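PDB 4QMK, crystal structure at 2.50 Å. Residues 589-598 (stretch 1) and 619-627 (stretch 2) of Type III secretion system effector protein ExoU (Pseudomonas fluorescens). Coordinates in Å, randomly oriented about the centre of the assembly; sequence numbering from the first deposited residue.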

# COMPACT_ATOMS: atom_id res chain seq x y z
N GLY A 589 -22.38 -25.98 -13.65
CA GLY A 589 -23.86 -25.93 -13.74
C GLY A 589 -24.48 -24.71 -14.44
O GLY A 589 -25.69 -24.64 -14.61
N GLN A 590 -23.66 -23.76 -14.85
CA GLN A 590 -24.15 -22.55 -15.52
C GLN A 590 -24.87 -22.96 -16.76
O GLN A 590 -24.27 -23.63 -17.61
CB GLN A 590 -22.96 -21.69 -15.94
CG GLN A 590 -23.31 -20.42 -16.60
CD GLN A 590 -23.89 -19.47 -15.62
OE1 GLN A 590 -25.10 -19.24 -15.57
NE2 GLN A 590 -23.04 -18.89 -14.84
N PRO A 591 -26.14 -22.58 -16.88
CA PRO A 591 -26.94 -22.90 -18.04
C PRO A 591 -26.33 -22.42 -19.35
O PRO A 591 -25.65 -21.43 -19.40
CB PRO A 591 -28.25 -22.17 -17.78
CG PRO A 591 -28.35 -22.14 -16.30
CD PRO A 591 -26.94 -21.90 -15.86
N ALA A 592 -26.62 -23.15 -20.39
CA ALA A 592 -26.01 -22.98 -21.66
C ALA A 592 -26.22 -21.58 -22.30
O ALA A 592 -25.30 -21.08 -22.95
CB ALA A 592 -26.45 -24.09 -22.60
N ALA A 593 -27.42 -21.00 -22.13
CA ALA A 593 -27.74 -19.72 -22.69
C ALA A 593 -26.85 -18.64 -22.08
O ALA A 593 -26.37 -17.71 -22.77
CB ALA A 593 -29.24 -19.40 -22.52
N ASN A 594 -26.59 -18.77 -20.79
CA ASN A 594 -25.67 -17.85 -20.09
C ASN A 594 -24.23 -18.03 -20.58
O ASN A 594 -23.49 -17.06 -20.69
CB ASN A 594 -25.74 -18.07 -18.55
CG ASN A 594 -26.93 -17.38 -17.92
OD1 ASN A 594 -27.61 -16.57 -18.54
ND2 ASN A 594 -27.17 -17.66 -16.64
N VAL A 595 -23.82 -19.26 -20.87
CA VAL A 595 -22.46 -19.52 -21.42
C VAL A 595 -22.32 -18.86 -22.78
O VAL A 595 -21.33 -18.19 -23.08
CB VAL A 595 -22.19 -21.07 -21.50
CG1 VAL A 595 -20.96 -21.42 -22.30
CG2 VAL A 595 -22.08 -21.63 -20.10
N GLU A 596 -23.34 -19.00 -23.59
CA GLU A 596 -23.38 -18.40 -24.92
C GLU A 596 -23.32 -16.86 -24.80
O GLU A 596 -22.56 -16.22 -25.50
CB GLU A 596 -24.65 -18.86 -25.60
CG GLU A 596 -24.84 -18.48 -27.05
CD GLU A 596 -26.12 -19.11 -27.62
OE1 GLU A 596 -27.06 -19.48 -26.83
OE2 GLU A 596 -26.21 -19.26 -28.86
N LEU A 597 -24.10 -16.30 -23.89
CA LEU A 597 -24.16 -14.84 -23.67
C LEU A 597 -22.78 -14.29 -23.23
O LEU A 597 -22.27 -13.35 -23.82
CB LEU A 597 -25.20 -14.53 -22.60
CG LEU A 597 -25.32 -13.08 -22.15
CD1 LEU A 597 -25.97 -12.24 -23.23
CD2 LEU A 597 -26.12 -12.98 -20.88
N LEU A 598 -22.19 -14.92 -22.22
CA LEU A 598 -20.88 -14.55 -21.72
C LEU A 598 -19.78 -14.69 -22.76
O LEU A 598 -18.89 -13.81 -22.86
CB LEU A 598 -20.55 -15.37 -20.48
CG LEU A 598 -21.46 -15.02 -19.30
CD1 LEU A 598 -21.23 -15.95 -18.14
CD2 LEU A 598 -21.28 -13.60 -18.82
N ASP A 619 -24.51 -3.54 -20.50
CA ASP A 619 -25.96 -3.39 -20.44
C ASP A 619 -26.65 -4.66 -20.94
O ASP A 619 -27.70 -5.03 -20.40
CB ASP A 619 -26.42 -2.17 -21.22
CG ASP A 619 -25.94 -0.84 -20.59
OD1 ASP A 619 -25.65 -0.82 -19.36
OD2 ASP A 619 -25.87 0.20 -21.34
N GLY A 620 -26.06 -5.35 -21.92
CA GLY A 620 -26.62 -6.62 -22.43
C GLY A 620 -26.53 -7.76 -21.39
O GLY A 620 -27.41 -8.60 -21.31
N ILE A 621 -25.45 -7.80 -20.60
CA ILE A 621 -25.36 -8.78 -19.54
C ILE A 621 -26.52 -8.50 -18.56
O ILE A 621 -27.29 -9.39 -18.17
CB ILE A 621 -24.07 -8.65 -18.73
CG1 ILE A 621 -22.81 -8.66 -19.61
CG2 ILE A 621 -23.94 -9.76 -17.70
CD1 ILE A 621 -22.71 -9.78 -20.57
N VAL A 622 -26.59 -7.26 -18.13
CA VAL A 622 -27.61 -6.85 -17.20
C VAL A 622 -28.99 -7.24 -17.69
O VAL A 622 -29.82 -7.64 -16.90
CB VAL A 622 -27.60 -5.33 -16.99
CG1 VAL A 622 -28.88 -4.90 -16.26
CG2 VAL A 622 -26.36 -4.86 -16.22
N LYS A 623 -29.23 -7.10 -18.98
CA LYS A 623 -30.54 -7.34 -19.55
C LYS A 623 -30.92 -8.82 -19.74
O LYS A 623 -32.08 -9.20 -19.53
CB LYS A 623 -30.61 -6.67 -20.89
CG LYS A 623 -31.98 -6.68 -21.53
CD LYS A 623 -32.00 -5.76 -22.74
CE LYS A 623 -33.42 -5.43 -23.20
NZ LYS A 623 -33.39 -4.37 -24.27
N HIS A 624 -29.93 -9.67 -20.06
CA HIS A 624 -30.22 -11.05 -20.38
C HIS A 624 -29.68 -12.11 -19.45
O HIS A 624 -30.16 -13.23 -19.47
CB HIS A 624 -29.69 -11.36 -21.76
CG HIS A 624 -30.23 -10.49 -22.83
ND1 HIS A 624 -31.43 -10.75 -23.46
CD2 HIS A 624 -29.72 -9.38 -23.43
CE1 HIS A 624 -31.66 -9.81 -24.37
NE2 HIS A 624 -30.63 -8.98 -24.38
N TYR A 625 -28.64 -11.81 -18.68
CA TYR A 625 -28.08 -12.84 -17.82
C TYR A 625 -29.15 -13.30 -16.84
O TYR A 625 -29.78 -12.46 -16.28
CB TYR A 625 -26.94 -12.29 -17.01
CG TYR A 625 -26.26 -13.33 -16.19
CD1 TYR A 625 -25.29 -14.08 -16.72
CD2 TYR A 625 -26.59 -13.54 -14.88
CE1 TYR A 625 -24.65 -15.07 -15.98
CE2 TYR A 625 -25.92 -14.46 -14.10
CZ TYR A 625 -24.95 -15.24 -14.67
OH TYR A 625 -24.27 -16.19 -13.93
N ARG A 626 -29.35 -14.61 -16.68
CA ARG A 626 -30.34 -15.18 -15.76
C ARG A 626 -29.74 -16.02 -14.61
O ARG A 626 -29.06 -17.00 -14.86
CB ARG A 626 -31.22 -16.13 -16.55
CG ARG A 626 -31.97 -15.53 -17.73
CD ARG A 626 -33.01 -14.50 -17.32
NE ARG A 626 -33.87 -15.03 -16.28
CZ ARG A 626 -35.15 -14.69 -16.10
NH1 ARG A 626 -35.74 -13.80 -16.92
NH2 ARG A 626 -35.86 -15.29 -15.11
N ALA A 627 -30.04 -15.69 -13.36
CA ALA A 627 -29.56 -16.47 -12.18
C ALA A 627 -30.66 -17.28 -11.48
O ALA A 627 -31.83 -17.05 -11.72
CB ALA A 627 -28.95 -15.53 -11.18
O HOH W 1 -29.03 -15.60 -20.45

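Two nearly antiparallel helical segments, their axes 170° apart and no nearer than 11.0 Å, meet here in a modest contact. At that spacing side chains must bridge the gap, and the contact reads as two zones: a polar clamp where stretch 2 leaves its helix, and an apolar patch one helical turn further along stretch 1.

Asn594 rules the first zone. It lies on the first turn of its helix, its CA-to-CB bond directed toward the other stretch, opposite the point where Tyr625 leaves helical geometry. Beyond that point the backbone is extended, so the NH and the carbonyl of Arg626 are free of helical pairing, and a single carboxamide reads both: Arg626 N donates to Asn594 OD1 at 3.2 Å, almost perfectly straight, while Asn594 ND2 donates to Arg626 O at 2.7 Å. An amide carries donor and acceptor side by side, which is what this two-pronged fit needs. The rest of its capacity is used as well. Asn594 ND2 also donates to Gln590 OE1 at 2.8 Å, and a water donates to Asn594 OD1 at 2.6 Å and to His624 O at 2.8 Å, filling the gap between these two oxygens, which stand 4.3 Å apart. The arginine hydrogen-bonds through its backbone; its CA-to-CB bond runs sideways and the end of the side chain leads away.

Tyr625 is the large bump. Its CA-to-CB bond runs sideways, but with chi1 at t the ring reaches back to stretch 1 and enters a hollow lined by Gln590, Asn594, Leu597 and Leu598. Asn594 ND2 lies over one face, 3.7 Å from Tyr625 CE1, whereas the two leucines sit at the ring edge, with Leu598 CD1 4.1 Å from Tyr625 CE1. At the far end Gln590 NE2 donates to Tyr625 OH at 3.1 Å, and this buried hydroxyl is also hydrogen-bonded elsewhere in the structure. Gln590 thus steadies both the asparagine and the tyrosine, one through each end of its amide.

Leu597 is the answering knob from stretch 1. Pointing toward the other helix, it presses its CD2 into the groove at the helix end, 3.5 Å from Tyr625 N and 4.0 Å from both His624 CB and Tyr625 CB. Beside it, buried Ile621 extends its CD1 to 4.5 Å from Leu597 CG and 4.4 Å from Leu598 CD2. Gly620 adds little, its carbonyl O lying 4.4 Å from Leu597 CD1.

The rule is economical: one bidentate amide clamps the backbone just past the helix, and interlocking tyrosine and leucine make the two largest contributions to the buried surface.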